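Local coordinates for protein ribonuclease T2 (Homo sapiens, PDB 3T0O) that cleaves single-stranded RNA, preferentially between purine and uridine residues, and so degrades microbial RNA into fragments that TLR8 senses in innate immunity, at residues Glu21-Lys26 with Asp75-Phe80; Val169-Gln174 with Pro221-Pro226. All coordinates share one frame; numbering follows the deposited sequence.

Contact 1 joins the end of helix 20-23 to the loop between helices 66-72 and 84-98, whereas contact 2 joins the start of strand 171-180 to the C-terminal segment 221-226. Each is partly buried. Contact 1 lies beside the predicted active-site residue His-41, has the exposed, charged Glu-25 and Lys-26 at its solvent side, and relies on a water, a CA-H...O contact and valine packing to link its two segments. Contact 2 is centred farther from the active site, though Gln-174 at its end hydrogen-bonds His-41; direct backbone hydrogen bonds hold it, with apolar side chains on either side. The two meet at helix 20-23: Thr-22 OG1 makes a probable hydrogen bond to Ile-172 O and packs against Pro-225.

Contact 1: Glu21-Lys26 with Asp75-Phe80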
loop_
_atom_site.group_PDB
_atom_site.type_symbol
_atom_site.label_atom_id
_atom_site.label_comp_id
_atom_site.label_asym_id
_atom_site.label_seq_id
_atom_site.Cartn_x
_atom_site.Cartn_y
_atom_site.Cartn_z
ATOM N N GLU A 21 -0.019 -10.757 -5.561
ATOM C CA GLU A 21 0.481 -12.131 -5.693
ATOM C C GLU A 21 1.515 -12.489 -4.636
ATOM O O GLU A 21 1.591 -13.673 -4.232
ATOM C CB GLU A 21 1.080 -12.263 -7.085
ATOM C CG GLU A 21 1.795 -13.624 -7.372
ATOM C CD GLU A 21 0.910 -14.832 -7.174
ATOM O OE1 GLU A 21 -0.279 -14.697 -7.426
ATOM O OE2 GLU A 21 1.446 -15.947 -6.856
ATOM N N THR A 22 2.254 -11.471 -4.204
ATOM C CA THR A 22 3.146 -11.756 -3.082
ATOM C C THR A 22 2.482 -11.843 -1.738
ATOM O O THR A 22 2.763 -12.800 -0.963
ATOM C CB THR A 22 4.213 -10.710 -3.008
ATOM O OG1 THR A 22 4.948 -10.761 -4.227
ATOM C CG2 THR A 22 5.197 -10.942 -1.844
ATOM N N VAL A 23 1.622 -10.899 -1.424
ATOM C CA VAL A 23 1.092 -10.823 -0.082
ATOM C C VAL A 23 -0.117 -11.710 0.205
ATOM O O VAL A 23 -0.431 -11.960 1.400
ATOM C CB VAL A 23 0.858 -9.373 0.382
ATOM C CG1 VAL A 23 2.193 -8.529 0.350
ATOM C CG2 VAL A 23 -0.269 -8.691 -0.418
ATOM N N CYS A 24 -0.820 -12.091 -0.846
ATOM C CA CYS A 24 -1.971 -12.974 -0.656
ATOM C C CYS A 24 -1.565 -14.193 0.148
ATOM O O CYS A 24 -0.508 -14.814 -0.065
ATOM C CB CYS A 24 -2.443 -13.412 -2.047
ATOM S SG CYS A 24 -3.543 -12.203 -2.795
ATOM N N GLU A 25 -2.475 -14.599 1.021
ATOM C CA GLU A 25 -2.202 -15.732 1.936
ATOM C C GLU A 25 -3.083 -16.895 1.714
ATOM O O GLU A 25 -2.775 -18.003 2.146
ATOM C CB GLU A 25 -2.411 -15.249 3.385
ATOM C CG GLU A 25 -1.355 -14.239 3.755
ATOM C CD GLU A 25 -1.268 -13.931 5.271
ATOM O OE1 GLU A 25 -2.038 -14.517 6.058
ATOM O OE2 GLU A 25 -0.466 -13.033 5.606
ATOM N N LYS A 26 -4.233 -16.684 1.095
ATOM C CA LYS A 26 -5.150 -17.806 0.887
ATOM C C LYS A 26 -5.796 -17.594 -0.451
ATOM O O LYS A 26 -5.967 -16.443 -0.878
ATOM C CB LYS A 26 -6.258 -17.801 1.923
ATOM C CG LYS A 26 -5.883 -18.045 3.302
ATOM C CD LYS A 26 -7.129 -18.634 3.930
ATOM C CE LYS A 26 -7.486 -17.930 5.216
ATOM N NZ LYS A 26 -8.599 -18.688 5.845
ATOM N N ASP A 75 -8.923 -6.551 -0.116
ATOM C CA ASP A 75 -8.299 -7.272 0.976
ATOM C C ASP A 75 -7.495 -8.406 0.444
ATOM O O ASP A 75 -8.012 -9.446 0.117
ATOM C CB ASP A 75 -9.367 -7.761 1.926
ATOM C CG ASP A 75 -8.796 -8.536 3.097
ATOM O OD1 ASP A 75 -7.565 -8.733 3.132
ATOM O OD2 ASP A 75 -9.597 -8.970 3.974
ATOM N N VAL A 76 -6.205 -8.162 0.300
ATOM C CA VAL A 76 -5.297 -9.188 -0.240
ATOM C C VAL A 76 -4.311 -9.667 0.781
ATOM O O VAL A 76 -3.296 -10.284 0.396
ATOM C CB VAL A 76 -4.596 -8.654 -1.511
ATOM C CG1 VAL A 76 -5.652 -8.414 -2.600
ATOM C CG2 VAL A 76 -3.770 -7.384 -1.221
ATOM N N ILE A 77 -4.658 -9.514 2.060
ATOM C CA ILE A 77 -3.811 -10.114 3.114
ATOM C C ILE A 77 -4.614 -11.222 3.738
ATOM O O ILE A 77 -4.257 -12.385 3.534
ATOM C CB ILE A 77 -3.431 -9.055 4.087
ATOM C CG1 ILE A 77 -2.494 -8.052 3.370
ATOM C CG2 ILE A 77 -2.675 -9.734 5.244
ATOM C CD1 ILE A 77 -2.195 -6.844 4.121
ATOM N N HIS A 78 -5.690 -10.934 4.469
ATOM C CA HIS A 78 -6.487 -12.032 4.976
ATOM C C HIS A 78 -7.586 -12.494 4.064
ATOM O O HIS A 78 -8.118 -13.622 4.232
ATOM C CB HIS A 78 -7.188 -11.674 6.245
ATOM C CG HIS A 78 -6.244 -11.439 7.370
ATOM N ND1 HIS A 78 -5.302 -12.370 7.766
ATOM C CD2 HIS A 78 -6.064 -10.348 8.144
ATOM C CE1 HIS A 78 -4.571 -11.843 8.745
ATOM N NE2 HIS A 78 -5.022 -10.628 9.005
ATOM N N SER A 79 -7.920 -11.584 3.134
ATOM C CA SER A 79 -8.929 -11.918 2.153
ATOM C C SER A 79 -10.195 -12.391 2.827
ATOM O O SER A 79 -10.753 -13.427 2.453
ATOM C CB SER A 79 -8.413 -12.957 1.120
ATOM O OG SER A 79 -7.367 -12.348 0.374
ATOM N N PHE A 80 -10.665 -11.660 3.837
ATOM C CA PHE A 80 -11.917 -12.011 4.485
ATOM C C PHE A 80 -13.045 -11.696 3.481
ATOM O O PHE A 80 -12.913 -10.784 2.611
ATOM C CB PHE A 80 -12.072 -11.100 5.709
ATOM C CG PHE A 80 -11.109 -11.373 6.846
ATOM C CD1 PHE A 80 -10.961 -12.677 7.356
ATOM C CD2 PHE A 80 -10.410 -10.349 7.421
ATOM C CE1 PHE A 80 -10.096 -12.944 8.415
ATOM C CE2 PHE A 80 -9.569 -10.627 8.563
ATOM C CZ PHE A 80 -9.423 -11.894 9.007
HETATM O O HOH W 1 -5.222 -13.899 1.437
#
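Asp-75 OD1 is gripped by three backbone N-H groups: Ser-79 N at 2.9 Å, Ile-77 N at 3.2 Å, and a weak bond from His-78 N. Ile-77 N comes nearly along the C-O axis, while Ser-79 N sits above the carboxylate plane. Phe-80 N binds the other oxygen, Asp-75 OD2, so both arms of the carboxylate hold the loop folded. An aspartate suits this place because its short side chain, CG anti to the backbone N (chi1 180°), bends back over the amides that follow. The bond from Ile-77 N makes an Asx turn, where the Val-76 and Ile-77 carbonyls face the residues after helix 20-23.

There Cys-24, the first residue beyond the helix, lays its CA-H against Val-76 O, with Cys-24 CA and Val-76 O 3.2 Å apart. The CG2 methyls of Val-23 and Val-76 meet obliquely at 3.8 Å, compact branched groups that also rest on His-18. Cys-24 SG, bound to Cys-31, touches Val-76 CB. Water 1 bridges the segments, accepting from Glu-25 N at 2.9 Å and donating to Ile-77 O at 2.8 Å and to the Ser-79 hydroxyl. Glu-25, extended beyond CG, runs alongside Ile-77 with its CB 3.4 Å from Ile-77 O; its aliphatic part lines the loop while the carboxylate salt-bridges Arg-212. The side chain of Ile-77 reaches His-41, a predicted catalytic histidine of this RNase T2 fold.

Contact 2: Val169-Gln174 with Pro221-Pro226; sequences VQTIGQ and PVFYPP
With CG in the crowded position between backbone N and carbonyl carbon (chi1 65°) and the chain extended beyond it, Gln-170 carries its amide obliquely across Val-222 to Pro-221 O. Gln-170 NE2 donates to Pro-221 O at 3.0 Å from above the carbonyl plane, and Gln-170 OE1 takes Glu-218 N; the amide suits its place by offering a donor and an acceptor to two backbone partners. Ile-172 has CG1 anti to its backbone N (chi1 -173°), leaving CG2 3.6 Å from Tyr-224 CD1, the two side chains pointing the same way.

Between them the backbones form a single bridge of parallel pattern, Thr-171 opposite Phe-223. Phe-223 N gives an almost straight bond to Gln-170 O at 2.9 Å, and Ile-172 N returns one to Phe-223 O, also 2.9 Å. The segments diverge by 61°, and prolines, which lack an N-H, follow at 225 and 226. Val-222 CG2 wedges against Ile-172 CB at 3.7 Å, branched side chains filling the buried side with methyls, while on the other face Val-169 CG2 crosses Phe-223 CB and Thr-171 CG2 meets Pro-225 CD at 3.5 Å.

Val-222 and Ile-172 pack on Phe-144 of helix 141-152 and, on strand 157-161, against Cys-160 and Ile-158 respectively. Tyr-224 stacks edge-to-face with Trp-19 and Phe-144, and its OH hydrogen-bonds Trp-38 NE1. Thr-171 and Pro-225 lie against helix 20-23, and Val-222 pairs with Tyr-139 in strand 139-140.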
loop_
_atom_site.group_PDB
_atom_site.type_symbol
_atom_site.label_atom_id
_atom_site.label_comp_id
_atom_site.label_asym_id
_atom_site.label_seq_id
_atom_site.Cartn_x
_atom_site.Cartn_y
_atom_site.Cartn_z
ATOM N N VAL A 169 14.819 -16.957 -3.877
ATOM C CA VAL A 169 15.172 -15.541 -3.636
ATOM C C VAL A 169 13.962 -14.844 -3.016
ATOM O O VAL A 169 12.841 -15.329 -3.093
ATOM C CB VAL A 169 15.645 -14.726 -4.938
ATOM C CG1 VAL A 169 16.911 -15.356 -5.585
ATOM C CG2 VAL A 169 14.588 -14.643 -5.908
ATOM N N GLN A 170 14.221 -13.729 -2.341
ATOM C CA GLN A 170 13.151 -12.895 -1.757
ATOM C C GLN A 170 12.166 -12.458 -2.858
ATOM O O GLN A 170 12.503 -12.323 -4.026
ATOM C CB GLN A 170 13.759 -11.696 -1.069
ATOM C CG GLN A 170 14.472 -10.757 -2.074
ATOM C CD GLN A 170 15.308 -9.685 -1.492
ATOM O OE1 GLN A 170 15.236 -9.365 -0.293
ATOM N NE2 GLN A 170 16.154 -9.154 -2.334
ATOM N N THR A 171 10.962 -12.167 -2.402
ATOM C CA THR A 171 9.905 -11.783 -3.300
ATOM C C THR A 171 9.403 -10.385 -2.942
ATOM O O THR A 171 9.052 -10.148 -1.782
ATOM C CB THR A 171 8.775 -12.747 -3.115
ATOM O OG1 THR A 171 9.289 -14.097 -3.226
ATOM C CG2 THR A 171 7.745 -12.476 -4.222
ATOM N N ILE A 172 9.370 -9.468 -3.917
ATOM C CA ILE A 172 8.907 -8.090 -3.598
ATOM C C ILE A 172 7.448 -8.123 -3.256
ATOM O O ILE A 172 6.673 -8.732 -3.976
ATOM C CB ILE A 172 9.252 -7.110 -4.711
ATOM C CG1 ILE A 172 8.914 -5.670 -4.252
ATOM C CG2 ILE A 172 8.426 -7.385 -6.027
ATOM C CD1 ILE A 172 9.358 -4.616 -5.313
ATOM N N GLY A 173 7.099 -7.379 -2.200
ATOM C CA GLY A 173 5.710 -7.386 -1.686
ATOM C C GLY A 173 5.145 -5.995 -1.496
ATOM O O GLY A 173 3.951 -5.870 -1.589
ATOM N N GLN A 174 5.989 -5.013 -1.144
ATOM C CA GLN A 174 5.357 -3.745 -0.649
ATOM C C GLN A 174 6.273 -2.584 -0.944
ATOM O O GLN A 174 7.477 -2.716 -0.795
ATOM C CB GLN A 174 5.047 -3.927 0.857
ATOM C CG GLN A 174 4.346 -2.695 1.466
ATOM C CD GLN A 174 3.633 -3.161 2.757
ATOM O OE1 GLN A 174 2.497 -3.583 2.665
ATOM N NE2 GLN A 174 4.272 -2.976 3.867
ATOM N N PRO A 221 19.143 -9.940 -6.018
ATOM C CA PRO A 221 18.018 -10.403 -6.839
ATOM C C PRO A 221 16.721 -10.436 -6.088
ATOM O O PRO A 221 16.692 -10.613 -4.846
ATOM C CB PRO A 221 18.426 -11.841 -7.279
ATOM C CG PRO A 221 19.821 -11.913 -6.941
ATOM C CD PRO A 221 20.199 -10.953 -5.923
ATOM N N VAL A 222 15.677 -10.130 -6.828
ATOM C CA VAL A 222 14.366 -10.152 -6.211
ATOM C C VAL A 222 13.379 -10.683 -7.255
ATOM O O VAL A 222 13.476 -10.381 -8.475
ATOM C CB VAL A 222 13.984 -8.699 -5.658
ATOM C CG1 VAL A 222 14.032 -7.669 -6.779
ATOM C CG2 VAL A 222 12.535 -8.716 -5.015
ATOM N N PHE A 223 12.455 -11.477 -6.775
ATOM C CA PHE A 223 11.396 -11.991 -7.662
ATOM C C PHE A 223 10.204 -11.072 -7.571
ATOM O O PHE A 223 9.715 -10.757 -6.485
ATOM C CB PHE A 223 11.059 -13.418 -7.160
ATOM C CG PHE A 223 10.077 -14.177 -7.974
ATOM C CD1 PHE A 223 10.046 -14.101 -9.357
ATOM C CD2 PHE A 223 9.191 -15.021 -7.329
ATOM C CE1 PHE A 223 9.096 -14.856 -10.135
ATOM C CE2 PHE A 223 8.242 -15.785 -8.098
ATOM C CZ PHE A 223 8.233 -15.679 -9.491
ATOM N N TYR A 224 9.648 -10.745 -8.732
ATOM C CA TYR A 224 8.452 -9.897 -8.829
ATOM C C TYR A 224 7.451 -10.807 -9.580
ATOM O O TYR A 224 7.450 -10.883 -10.838
ATOM C CB TYR A 224 8.852 -8.675 -9.665
ATOM C CG TYR A 224 7.758 -7.695 -9.960
ATOM C CD1 TYR A 224 6.627 -7.596 -9.130
ATOM C CD2 TYR A 224 7.905 -6.814 -10.987
ATOM C CE1 TYR A 224 5.598 -6.670 -9.393
ATOM C CE2 TYR A 224 6.964 -5.851 -11.262
ATOM C CZ TYR A 224 5.790 -5.790 -10.467
ATOM O OH TYR A 224 4.881 -4.806 -10.722
ATOM N N PRO A 225 6.644 -11.537 -8.846
ATOM C CA PRO A 225 5.951 -12.702 -9.407
ATOM C C PRO A 225 4.746 -12.342 -10.225
ATOM O O PRO A 225 3.912 -11.511 -9.813
ATOM C CB PRO A 225 5.478 -13.484 -8.156
ATOM C CG PRO A 225 5.433 -12.533 -7.065
ATOM C CD PRO A 225 6.562 -11.494 -7.375
ATOM N N PRO A 226 4.641 -12.918 -11.421
ATOM C CA PRO A 226 3.362 -12.804 -12.176
ATOM C C PRO A 226 2.213 -13.456 -11.390
ATOM O O PRO A 226 2.395 -14.519 -10.784
ATOM C CB PRO A 226 3.646 -13.571 -13.471
ATOM C CG PRO A 226 5.066 -13.819 -13.502
ATOM C CD PRO A 226 5.653 -13.690 -12.118
#